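Local structure of Alr1585 protein (5C2I) at residues F186-R189 against I195-H198; F201-S206 against I362-V367. The protein is a dye-decolorizing (DyP-type) haem peroxidase that probably uses hydrogen peroxide to oxidise dyes and other substrates. The protein carries 1 engineered substitution. All coordinates share one frame; numbering follows the deposited sequence.

Interaction 1: residues F186-R189 against I195-H198; sequences FILR and IIEH. With HEM (protoporphyrin IX containing Fe), chain E.
With CG of Leu188 anti to the backbone N (chi1 -162°), the branch ending in CD2 reaches across to His198 and sits over one face of its ring. CD2 of Leu188 lies 3.8 Å from the centroid of the His198 ring and 15° off the ring normal, which meets the criterion for a CH-pi contact. The backbone of Leu188 is held as well: its O accepts from Ile196 N at 2.9 Å, nearly straight (170° at the hydrogen) but with the donor above the carbonyl plane.

Arg189 and Ile195 are a non-hydrogen-bonded antiparallel pair, their side chains on the same face. There Ile195 CG1 lies 3.5 Å from Arg189 NH1, under one face of the guanidinium, and 3.6 Å from Ile187 CG2. Gly193 O accepts from NH1 and steadies the guanidinium.

Strand 195-196 is the outermost strand, within this chain, of the antiparallel sheet of the DyP dimeric alpha+beta barrel domain. Beyond it, Glu197 OE1 accepts from Phe199 N and Gln261 NE2 and packs 3.3 Å from haem CMB. His198 NE2 bonds to Glu371 O and ND1, weakly, to Gly383 O; two carbonyl acceptors are consistent with both nitrogens carrying hydrogen.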
ATOM      1  N   PHE A 186      -8.256  -9.336  16.191  1.00 17.39           N
ATOM      2  CA  PHE A 186      -7.320  -8.964  15.143  1.00 18.15           C
ATOM      3  C   PHE A 186      -6.015  -8.462  15.751  1.00 19.51           C
ATOM      4  O   PHE A 186      -5.939  -8.182  16.956  1.00 18.85           O
ATOM      5  CB  PHE A 186      -7.924  -7.909  14.211  1.00 18.75           C
ATOM      6  CG  PHE A 186      -8.283  -6.625  14.893  1.00 19.11           C
ATOM      7  CD1 PHE A 186      -7.350  -5.594  14.993  1.00 20.04           C
ATOM      8  CD2 PHE A 186      -9.513  -6.453  15.438  1.00 18.89           C
ATOM      9  CE1 PHE A 186      -7.688  -4.406  15.630  1.00 20.65           C
ATOM     10  CE2 PHE A 186      -9.861  -5.260  16.074  1.00 20.00           C
ATOM     11  CZ  PHE A 186      -8.937  -4.247  16.166  1.00 20.18           C
ATOM     12  N   ILE A 187      -5.014  -8.309  14.903  1.00 21.84           N
ATOM     13  CA  ILE A 187      -3.692  -7.857  15.327  1.00 21.94           C
ATOM     14  C   ILE A 187      -3.521  -6.429  14.910  1.00 21.45           C
ATOM     15  O   ILE A 187      -3.574  -6.083  13.729  1.00 23.31           O
ATOM     16  CB  ILE A 187      -2.562  -8.710  14.684  1.00 23.10           C
ATOM     17  CG1 ILE A 187      -2.742 -10.193  14.984  1.00 25.22           C
ATOM     18  CG2 ILE A 187      -1.182  -8.242  15.130  1.00 23.83           C
ATOM     19  CD1 ILE A 187      -2.734 -10.610  16.428  1.00 27.21           C
ATOM     20  N   LEU A 188      -3.377  -5.569  15.895  1.00 20.59           N
ATOM     21  CA  LEU A 188      -3.076  -4.185  15.709  1.00 22.01           C
ATOM     22  C   LEU A 188      -1.577  -3.981  15.518  1.00 20.98           C
ATOM     23  O   LEU A 188      -0.792  -4.613  16.191  1.00 19.44           O
ATOM     24  CB  LEU A 188      -3.578  -3.456  16.948  1.00 23.22           C
ATOM     25  CG  LEU A 188      -3.793  -1.977  16.946  1.00 25.68           C
ATOM     26  CD1 LEU A 188      -4.888  -1.600  15.961  1.00 26.34           C
ATOM     27  CD2 LEU A 188      -4.215  -1.581  18.358  1.00 26.36           C
ATOM     28  N   ARG A 189      -1.226  -3.155  14.541  1.00 21.87           N
ATOM     29  CA  ARG A 189       0.167  -2.826  14.227  1.00 23.72           C
ATOM     30  C   ARG A 189       0.382  -1.340  14.117  1.00 25.09           C
ATOM     31  O   ARG A 189      -0.522  -0.594  13.779  1.00 26.50           O
ATOM     32  CB  ARG A 189       0.617  -3.454  12.923  1.00 24.75           C
ATOM     33  CG  ARG A 189       0.733  -4.944  13.031  1.00 26.12           C
ATOM     34  CD  ARG A 189       1.128  -5.543  11.700  1.00 28.97           C
ATOM     35  NE  ARG A 189       0.852  -6.968  11.745  1.00 32.36           N
ATOM     36  CZ  ARG A 189       1.677  -7.902  12.169  1.00 32.99           C
ATOM     37  NH1 ARG A 189       2.913  -7.601  12.558  1.00 37.91           N
ATOM     38  NH2 ARG A 189       1.256  -9.160  12.147  1.00 32.07           N
ATOM     39  N   ILE A 195       3.670  -5.328  16.283  1.00 18.36           N
ATOM     40  CA  ILE A 195       2.396  -5.656  16.917  1.00 18.21           C
ATOM     41  C   ILE A 195       2.256  -4.820  18.182  1.00 17.79           C
ATOM     42  O   ILE A 195       3.146  -4.828  19.050  1.00 17.06           O
ATOM     43  CB  ILE A 195       2.301  -7.139  17.287  1.00 18.50           C
ATOM     44  CG1 ILE A 195       2.347  -8.006  16.012  1.00 19.27           C
ATOM     45  CG2 ILE A 195       1.053  -7.429  18.134  1.00 18.46           C
ATOM     46  CD1 ILE A 195       2.408  -9.492  16.283  1.00 19.99           C
ATOM     47  N   ILE A 196       1.124  -4.111  18.321  1.00 16.85           N
ATOM     48  CA  ILE A 196       0.936  -3.225  19.445  1.00 16.87           C
ATOM     49  C   ILE A 196      -0.394  -3.517  20.139  1.00 16.22           C
ATOM     50  O   ILE A 196      -1.239  -4.284  19.644  1.00 15.80           O
ATOM     51  CB  ILE A 196       0.997  -1.727  19.053  1.00 18.05           C
ATOM     52  CG1 ILE A 196      -0.041  -1.396  17.943  1.00 18.62           C
ATOM     53  CG2 ILE A 196       2.397  -1.367  18.584  1.00 18.36           C
ATOM     54  CD1 ILE A 196      -0.319   0.076  17.776  1.00 19.36           C
ATOM     55  N   GLU A 197      -0.574  -2.914  21.292  1.00 16.22           N
ATOM     56  CA  GLU A 197      -1.891  -2.864  21.933  1.00 15.76           C
ATOM     57  C   GLU A 197      -2.383  -1.411  21.758  1.00 16.63           C
ATOM     58  O   GLU A 197      -1.644  -0.539  21.304  1.00 16.77           O
ATOM     59  CB  GLU A 197      -1.793  -3.323  23.379  1.00 16.09           C
ATOM     60  CG  GLU A 197      -0.741  -2.625  24.215  1.00 16.52           C
ATOM     61  CD  GLU A 197      -1.101  -1.164  24.491  1.00 17.78           C
ATOM     62  OE1 GLU A 197      -2.267  -0.880  24.810  1.00 17.70           O
ATOM     63  OE2 GLU A 197      -0.233  -0.288  24.357  1.00 20.01           O
ATOM     64  N   HIS A 198      -3.647  -1.153  22.067  1.00 16.40           N
ATOM     65  CA  HIS A 198      -4.296   0.114  21.728  1.00 16.98           C
ATOM     66  C   HIS A 198      -3.653   1.383  22.272  1.00 17.03           C
ATOM     67  O   HIS A 198      -3.833   2.421  21.692  1.00 17.78           O
ATOM     68  CB  HIS A 198      -5.767   0.062  22.168  1.00 17.16           C
ATOM     69  CG  HIS A 198      -6.666  -0.544  21.140  1.00 17.53           C
ATOM     70  ND1 HIS A 198      -7.216  -1.798  21.264  1.00 18.50           N
ATOM     71  CD2 HIS A 198      -7.122  -0.048  19.969  1.00 18.13           C
ATOM     72  CE1 HIS A 198      -7.937  -2.077  20.187  1.00 18.02           C
ATOM     73  NE2 HIS A 198      -7.920  -1.013  19.403  1.00 18.92           N
TER
HETATM   74  CHA HEM E 501       3.941  -7.071  29.296  1.00 13.30           C
HETATM   75  CHB HEM E 501       0.384  -4.097  27.970  1.00 13.49           C
HETATM   76  CHC HEM E 501      -2.700  -6.577  30.756  1.00 13.80           C
HETATM   77  CHD HEM E 501       0.934  -9.362  32.245  1.00 14.48           C
HETATM   78  C1A HEM E 501       3.245  -6.028  28.706  1.00 13.20           C
HETATM   79  C2A HEM E 501       3.818  -5.041  27.850  1.00 14.07           C
HETATM   80  C3A HEM E 501       2.817  -4.211  27.482  1.00 13.10           C
HETATM   81  C4A HEM E 501       1.635  -4.696  28.083  1.00 13.58           C
HETATM   82  CMA HEM E 501       2.893  -3.026  26.558  1.00 13.61           C
HETATM   83  CAA HEM E 501       5.283  -4.920  27.410  1.00 12.77           C
HETATM   84  CBA HEM E 501       5.718  -5.689  26.160  1.00 14.05           C
HETATM   85  CGA HEM E 501       5.510  -7.160  26.395  1.00 14.47           C
HETATM   86  O1A HEM E 501       6.366  -7.869  27.000  1.00 15.91           O
HETATM   87  O2A HEM E 501       4.467  -7.672  25.985  1.00 14.08           O
HETATM   88  C1B HEM E 501      -0.771  -4.566  28.595  1.00 15.15           C
HETATM   89  C2B HEM E 501      -2.076  -3.988  28.413  1.00 14.99           C
HETATM   90  C3B HEM E 501      -2.932  -4.689  29.141  1.00 14.60           C
HETATM   91  C4B HEM E 501      -2.122  -5.688  29.843  1.00 14.65           C
HETATM   92  CMB HEM E 501      -2.379  -2.834  27.524  1.00 15.31           C
HETATM   93  CAB HEM E 501      -4.406  -4.598  29.288  1.00 14.62           C
HETATM   94  CBB HEM E 501      -5.222  -4.063  28.362  1.00 15.38           C
HETATM   95  C1C HEM E 501      -1.967  -7.543  31.465  1.00 14.78           C
HETATM   96  C2C HEM E 501      -2.445  -8.342  32.483  1.00 14.43           C
HETATM   97  C3C HEM E 501      -1.400  -9.114  32.919  1.00 15.31           C
HETATM   98  C4C HEM E 501      -0.293  -8.785  32.128  1.00 14.56           C
HETATM   99  CMC HEM E 501      -3.851  -8.428  33.002  1.00 14.55           C
HETATM  100  CAC HEM E 501      -1.349 -10.091  34.006  1.00 14.88           C
HETATM  101  CBC HEM E 501      -2.050 -10.116  35.113  1.00 16.19           C
HETATM  102  C1D HEM E 501       2.009  -8.996  31.436  1.00 14.38           C
HETATM  103  C2D HEM E 501       3.288  -9.693  31.528  1.00 14.19           C
HETATM  104  C3D HEM E 501       4.139  -9.036  30.751  1.00 13.83           C
HETATM  105  C4D HEM E 501       3.331  -7.956  30.144  1.00 13.39           C
HETATM  106  CMD HEM E 501       3.631 -10.916  32.362  1.00 15.72           C
HETATM  107  CAD HEM E 501       5.571  -9.407  30.492  1.00 14.08           C
HETATM  108  CBD HEM E 501       6.546  -8.837  31.529  1.00 14.24           C
HETATM  109  CGD HEM E 501       7.933  -9.293  31.213  1.00 13.43           C
HETATM  110  O1D HEM E 501       8.780  -8.413  31.083  1.00 13.40           O
HETATM  111  O2D HEM E 501       8.245 -10.527  31.090  1.00 15.31           O
HETATM  112  NA  HEM E 501       1.923  -5.762  28.903  1.00 13.41           N
HETATM  113  NB  HEM E 501      -0.851  -5.497  29.492  1.00 13.87           N
HETATM  114  NC  HEM E 501      -0.626  -7.742  31.311  1.00 14.08           N
HETATM  115  ND  HEM E 501       2.092  -7.915  30.658  1.00 13.68           N
HETATM  116 FE   HEM E 501       0.672  -6.726  30.120  1.00 15.06          FE
HETATM  117  O   HOH W   1      -0.084  -8.193  28.463  1.00 20.81           O

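Interaction 2: residues F201-S206 against I362-V367; sequences FVHGVS and ITRRAV. Engineered in segment 201-206: His203 (natural residue Asp). With HEM (protoporphyrin IX containing Fe), chain E.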
ATOM      1  N   PHE A 201       1.778   0.706  22.550  1.00 17.03           N
ATOM      2  CA  PHE A 201       2.998   0.025  22.926  1.00 16.97           C
ATOM      3  C   PHE A 201       3.119  -1.349  22.272  1.00 17.41           C
ATOM      4  O   PHE A 201       2.172  -2.131  22.233  1.00 17.32           O
ATOM      5  CB  PHE A 201       3.078  -0.147  24.451  1.00 16.52           C
ATOM      6  CG  PHE A 201       3.163   1.166  25.200  1.00 16.80           C
ATOM      7  CD1 PHE A 201       2.025   1.946  25.365  1.00 17.42           C
ATOM      8  CD2 PHE A 201       4.363   1.625  25.687  1.00 17.19           C
ATOM      9  CE1 PHE A 201       2.083   3.146  26.058  1.00 19.45           C
ATOM     10  CE2 PHE A 201       4.445   2.856  26.354  1.00 17.74           C
ATOM     11  CZ  PHE A 201       3.315   3.627  26.530  1.00 19.06           C
ATOM     12  N   VAL A 202       4.301  -1.649  21.790  1.00 17.64           N
ATOM     13  CA  VAL A 202       4.599  -2.983  21.259  1.00 17.56           C
ATOM     14  C   VAL A 202       4.277  -4.016  22.327  1.00 17.46           C
ATOM     15  O   VAL A 202       4.554  -3.802  23.518  1.00 17.52           O
ATOM     16  CB  VAL A 202       6.055  -3.103  20.817  1.00 18.48           C
ATOM     17  CG1 VAL A 202       6.345  -4.507  20.307  1.00 18.57           C
ATOM     18  CG2 VAL A 202       6.271  -2.148  19.672  1.00 20.44           C
ATOM     19  N   HIS A 203       3.688  -5.118  21.902  1.00 17.25           N
ATOM     20  CA  HIS A 203       3.048  -6.046  22.832  1.00 18.48           C
ATOM     21  C   HIS A 203       3.346  -7.462  22.456  1.00 19.73           C
ATOM     22  O   HIS A 203       3.305  -7.810  21.259  1.00 19.22           O
ATOM     23  CB  HIS A 203       1.544  -5.784  22.833  1.00 20.45           C
ATOM     24  CG  HIS A 203       0.842  -6.330  24.034  1.00 23.55           C
ATOM     25  ND1 HIS A 203      -0.326  -7.029  23.944  1.00 27.35           N
ATOM     26  CD2 HIS A 203       1.147  -6.294  25.345  1.00 23.67           C
ATOM     27  CE1 HIS A 203      -0.735  -7.373  25.157  1.00 26.06           C
ATOM     28  NE2 HIS A 203       0.152  -6.955  26.019  1.00 23.13           N
ATOM     29  N   GLY A 204       3.604  -8.292  23.474  1.00 18.89           N
ATOM     30  CA  GLY A 204       3.946  -9.692  23.275  1.00 18.75           C
ATOM     31  C   GLY A 204       5.433  -9.939  23.252  1.00 18.33           C
ATOM     32  O   GLY A 204       5.859 -11.004  22.830  1.00 18.86           O
ATOM     33  N   VAL A 205       6.234  -8.981  23.727  1.00 17.09           N
ATOM     34  CA  VAL A 205       7.680  -9.074  23.612  1.00 16.52           C
ATOM     35  C   VAL A 205       8.259 -10.210  24.515  1.00 16.55           C
ATOM     36  O   VAL A 205       9.025 -11.067  24.041  1.00 17.27           O
ATOM     37  CB  VAL A 205       8.366  -7.746  23.984  1.00 16.98           C
ATOM     38  CG1 VAL A 205       9.858  -7.890  23.907  1.00 17.55           C
ATOM     39  CG2 VAL A 205       7.871  -6.609  23.109  1.00 17.41           C
ATOM     40  N   SER A 206       7.924 -10.181  25.805  1.00 15.49           N
ATOM     41  CA  SER A 206       8.525 -11.103  26.787  1.00 15.09           C
ATOM     42  C   SER A 206       7.600 -12.267  27.116  1.00 15.57           C
ATOM     43  O   SER A 206       6.527 -12.080  27.739  1.00 14.36           O
ATOM     44  CB  SER A 206       8.870 -10.354  28.066  1.00 15.11           C
ATOM     45  OG  SER A 206       9.522 -11.231  28.965  1.00 15.57           O
ATOM     46  N   ILE A 362       3.212 -16.180  33.132  1.00 15.30           N
ATOM     47  CA  ILE A 362       2.097 -16.570  32.295  1.00 15.54           C
ATOM     48  C   ILE A 362       2.502 -16.502  30.818  1.00 14.93           C
ATOM     49  O   ILE A 362       3.393 -15.761  30.437  1.00 14.99           O
ATOM     50  CB  ILE A 362       0.885 -15.649  32.507  1.00 15.53           C
ATOM     51  CG1 ILE A 362       1.241 -14.182  32.248  1.00 15.87           C
ATOM     52  CG2 ILE A 362       0.322 -15.833  33.926  1.00 16.69           C
ATOM     53  CD1 ILE A 362       0.012 -13.272  32.140  1.00 16.49           C
ATOM     54  N   THR A 363       1.835 -17.310  29.996  1.00 14.86           N
ATOM     55  CA  THR A 363       2.116 -17.344  28.570  1.00 13.94           C
ATOM     56  C   THR A 363       0.948 -16.671  27.858  1.00 14.22           C
ATOM     57  O   THR A 363      -0.181 -17.163  27.890  1.00 14.09           O
ATOM     58  CB  THR A 363       2.283 -18.802  28.127  1.00 14.68           C
ATOM     59  OG1 THR A 363       3.390 -19.399  28.813  1.00 14.85           O
ATOM     60  CG2 THR A 363       2.489 -18.930  26.612  1.00 13.79           C
ATOM     61  N   ARG A 364       1.196 -15.508  27.282  1.00 14.60           N
ATOM     62  CA  ARG A 364       0.120 -14.638  26.787  1.00 14.67           C
ATOM     63  C   ARG A 364      -0.210 -14.963  25.302  1.00 14.15           C
ATOM     64  O   ARG A 364       0.711 -15.178  24.456  1.00 14.36           O
ATOM     65  CB  ARG A 364       0.516 -13.181  26.974  1.00 14.69           C
ATOM     66  CG  ARG A 364       0.574 -12.792  28.456  1.00 14.88           C
ATOM     67  CD  ARG A 364       1.049 -11.356  28.667  1.00 15.05           C
ATOM     68  NE  ARG A 364       2.454 -11.298  28.273  1.00 15.06           N
ATOM     69  CZ  ARG A 364       3.026 -10.294  27.621  1.00 14.62           C
ATOM     70  NH1 ARG A 364       2.344  -9.215  27.301  1.00 14.73           N
ATOM     71  NH2 ARG A 364       4.293 -10.368  27.291  1.00 14.69           N
ATOM     72  N   ARG A 365      -1.488 -14.966  24.991  1.00 14.01           N
ATOM     73  CA  ARG A 365      -1.970 -15.205  23.627  1.00 14.86           C
ATOM     74  C   ARG A 365      -3.077 -14.230  23.278  1.00 14.96           C
ATOM     75  O   ARG A 365      -4.129 -14.631  22.759  1.00 15.33           O
ATOM     76  CB  ARG A 365      -2.450 -16.665  23.483  1.00 14.37           C
ATOM     77  CG  ARG A 365      -1.422 -17.732  23.844  1.00 14.44           C
ATOM     78  CD  ARG A 365      -0.355 -17.885  22.771  1.00 14.52           C
ATOM     79  NE  ARG A 365       0.669 -18.876  23.137  1.00 15.02           N
ATOM     80  CZ  ARG A 365       1.973 -18.645  23.236  1.00 15.88           C
ATOM     81  NH1 ARG A 365       2.440 -17.414  23.143  1.00 17.18           N
ATOM     82  NH2 ARG A 365       2.827 -19.628  23.520  1.00 15.26           N
ATOM     83  N   ALA A 366      -2.859 -12.966  23.662  1.00 15.37           N
ATOM     84  CA  ALA A 366      -3.892 -11.941  23.558  1.00 15.19           C
ATOM     85  C   ALA A 366      -4.032 -11.417  22.137  1.00 16.36           C
ATOM     86  O   ALA A 366      -3.096 -11.535  21.302  1.00 18.04           O
ATOM     87  CB  ALA A 366      -3.605 -10.802  24.523  1.00 15.24           C
ATOM     88  N   VAL A 367      -5.185 -10.824  21.847  1.00 15.82           N
ATOM     89  CA  VAL A 367      -5.438 -10.181  20.551  1.00 16.83           C
ATOM     90  C   VAL A 367      -6.281  -8.954  20.817  1.00 17.03           C
ATOM     91  O   VAL A 367      -6.848  -8.807  21.917  1.00 16.69           O
ATOM     92  CB  VAL A 367      -6.155 -11.082  19.534  1.00 17.08           C
ATOM     93  CG1 VAL A 367      -5.283 -12.260  19.144  1.00 18.98           C
ATOM     94  CG2 VAL A 367      -7.464 -11.590  20.084  1.00 17.56           C
TER
HETATM   95  CHA HEM E 501       3.941  -7.071  29.296  1.00 13.30           C
HETATM   96  CHB HEM E 501       0.384  -4.097  27.970  1.00 13.49           C
HETATM   97  CHC HEM E 501      -2.700  -6.577  30.756  1.00 13.80           C
HETATM   98  CHD HEM E 501       0.934  -9.362  32.245  1.00 14.48           C
HETATM   99  C1A HEM E 501       3.245  -6.028  28.706  1.00 13.20           C
HETATM  100  C2A HEM E 501       3.818  -5.041  27.850  1.00 14.07           C
HETATM  101  C3A HEM E 501       2.817  -4.211  27.482  1.00 13.10           C
HETATM  102  C4A HEM E 501       1.635  -4.696  28.083  1.00 13.58           C
HETATM  103  CMA HEM E 501       2.893  -3.026  26.558  1.00 13.61           C
HETATM  104  CAA HEM E 501       5.283  -4.920  27.410  1.00 12.77           C
HETATM  105  CBA HEM E 501       5.718  -5.689  26.160  1.00 14.05           C
HETATM  106  CGA HEM E 501       5.510  -7.160  26.395  1.00 14.47           C
HETATM  107  O1A HEM E 501       6.366  -7.869  27.000  1.00 15.91           O
HETATM  108  O2A HEM E 501       4.467  -7.672  25.985  1.00 14.08           O
HETATM  109  C1B HEM E 501      -0.771  -4.566  28.595  1.00 15.15           C
HETATM  110  C2B HEM E 501      -2.076  -3.988  28.413  1.00 14.99           C
HETATM  111  C3B HEM E 501      -2.932  -4.689  29.141  1.00 14.60           C
HETATM  112  C4B HEM E 501      -2.122  -5.688  29.843  1.00 14.65           C
HETATM  113  CMB HEM E 501      -2.379  -2.834  27.524  1.00 15.31           C
HETATM  114  CAB HEM E 501      -4.406  -4.598  29.288  1.00 14.62           C
HETATM  115  CBB HEM E 501      -5.222  -4.063  28.362  1.00 15.38           C
HETATM  116  C1C HEM E 501      -1.967  -7.543  31.465  1.00 14.78           C
HETATM  117  C2C HEM E 501      -2.445  -8.342  32.483  1.00 14.43           C
HETATM  118  C3C HEM E 501      -1.400  -9.114  32.919  1.00 15.31           C
HETATM  119  C4C HEM E 501      -0.293  -8.785  32.128  1.00 14.56           C
HETATM  120  CMC HEM E 501      -3.851  -8.428  33.002  1.00 14.55           C
HETATM  121  CAC HEM E 501      -1.349 -10.091  34.006  1.00 14.88           C
HETATM  122  CBC HEM E 501      -2.050 -10.116  35.113  1.00 16.19           C
HETATM  123  C1D HEM E 501       2.009  -8.996  31.436  1.00 14.38           C
HETATM  124  C2D HEM E 501       3.288  -9.693  31.528  1.00 14.19           C
HETATM  125  C3D HEM E 501       4.139  -9.036  30.751  1.00 13.83           C
HETATM  126  C4D HEM E 501       3.331  -7.956  30.144  1.00 13.39           C
HETATM  127  CMD HEM E 501       3.631 -10.916  32.362  1.00 15.72           C
HETATM  128  CAD HEM E 501       5.571  -9.407  30.492  1.00 14.08           C
HETATM  129  CBD HEM E 501       6.546  -8.837  31.529  1.00 14.24           C
HETATM  130  CGD HEM E 501       7.933  -9.293  31.213  1.00 13.43           C
HETATM  131  O1D HEM E 501       8.780  -8.413  31.083  1.00 13.40           O
HETATM  132  O2D HEM E 501       8.245 -10.527  31.090  1.00 15.31           O
HETATM  133  NA  HEM E 501       1.923  -5.762  28.903  1.00 13.41           N
HETATM  134  NB  HEM E 501      -0.851  -5.497  29.492  1.00 13.87           N
HETATM  135  NC  HEM E 501      -0.626  -7.742  31.311  1.00 14.08           N
HETATM  136  ND  HEM E 501       2.092  -7.915  30.658  1.00 13.68           N
HETATM  137 FE   HEM E 501       0.672  -6.726  30.120  1.00 15.06          FE
HETATM  138  O   HOH W   1      -0.084  -8.193  28.463  1.00 20.81           O
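Arg364 and Ser206 meet on the distal side of the haem, where 201-206 carries all but the first residue of the GXXDG motif of DyP-type peroxidases and 362-367 supplies an arginine from strand 363-369. The aspartate position of that motif is occupied here by the engineered His203.

The tight part is the guanidinium. Arg364 NH2 donates to Ser206 O at 2.8 Å, and the acceptor lies only 5° out of the guanidinium plane. A bend at chi3 (-68°) lays the group over the porphyrin, with haem C4D 3.3 Å from its plane. Its edge meets one propionate oxygen, O2A, in plane: Arg364 NH1 donates to O2A at 2.9 Å and NH2 also bonds to it. Gly204 N adds a third donor to O2A, at 2.7 Å. Glycine suits this bend, because at its backbone angles a CB would press on the preceding carbonyl. Ser206 OG donates to O2D of the other propionate; Asn335 and Arg337 also hydrogen-bond to the haem. The His203 ring is close to the cofactor too, edge toward the porphyrin, its CD2 3.2 Å from haem C4A.

Replacing Arg364 by alanine would probably cost Ser206 O its guanidinium donor, leave O2A with Gly204 N but without the arginine bonds, take a donor from the iron-bound water and open a gap over the porphyrin.

Direct contact between the segments is looser on the partly exposed side, where Gly204 CA stays 4.1 Å from Arg364 NH2. The His203 ring crosses the guanidinium obliquely, the planes 72° apart, and the two share a water. That water accepts from Arg364 NH1 and is hydrogen-bonded to His203 NE2 at 2.7 Å. It also coordinates the haem iron: water 1 O lies 2.3 Å from HEM FE.

How the interactions relate
Interaction 1 lies farther out, its centre about 14 Å from the centre of the chain, and mixes buried Leu188 and His198 with exposed Arg189 and Ile195; the centre of interaction 2 is about 6 Å from that of the chain. The first joins neighbouring hairpin strands largely through apolar contacts and one backbone hydrogen bond, whereas the second brings together segments 156 residues apart through polar bonds organised by the haem. Their centres are about 10 Å apart and they are physically continuous: Ile195 O and His203 N, 2.9 Å apart, probably form a hydrogen bond, and Glu197 OE2 accepts from Phe201 N. Strand 363-369 serves both, providing Arg364 to interaction 2 and Val367 and Ser368 as neighbours of Ile187 and Leu188.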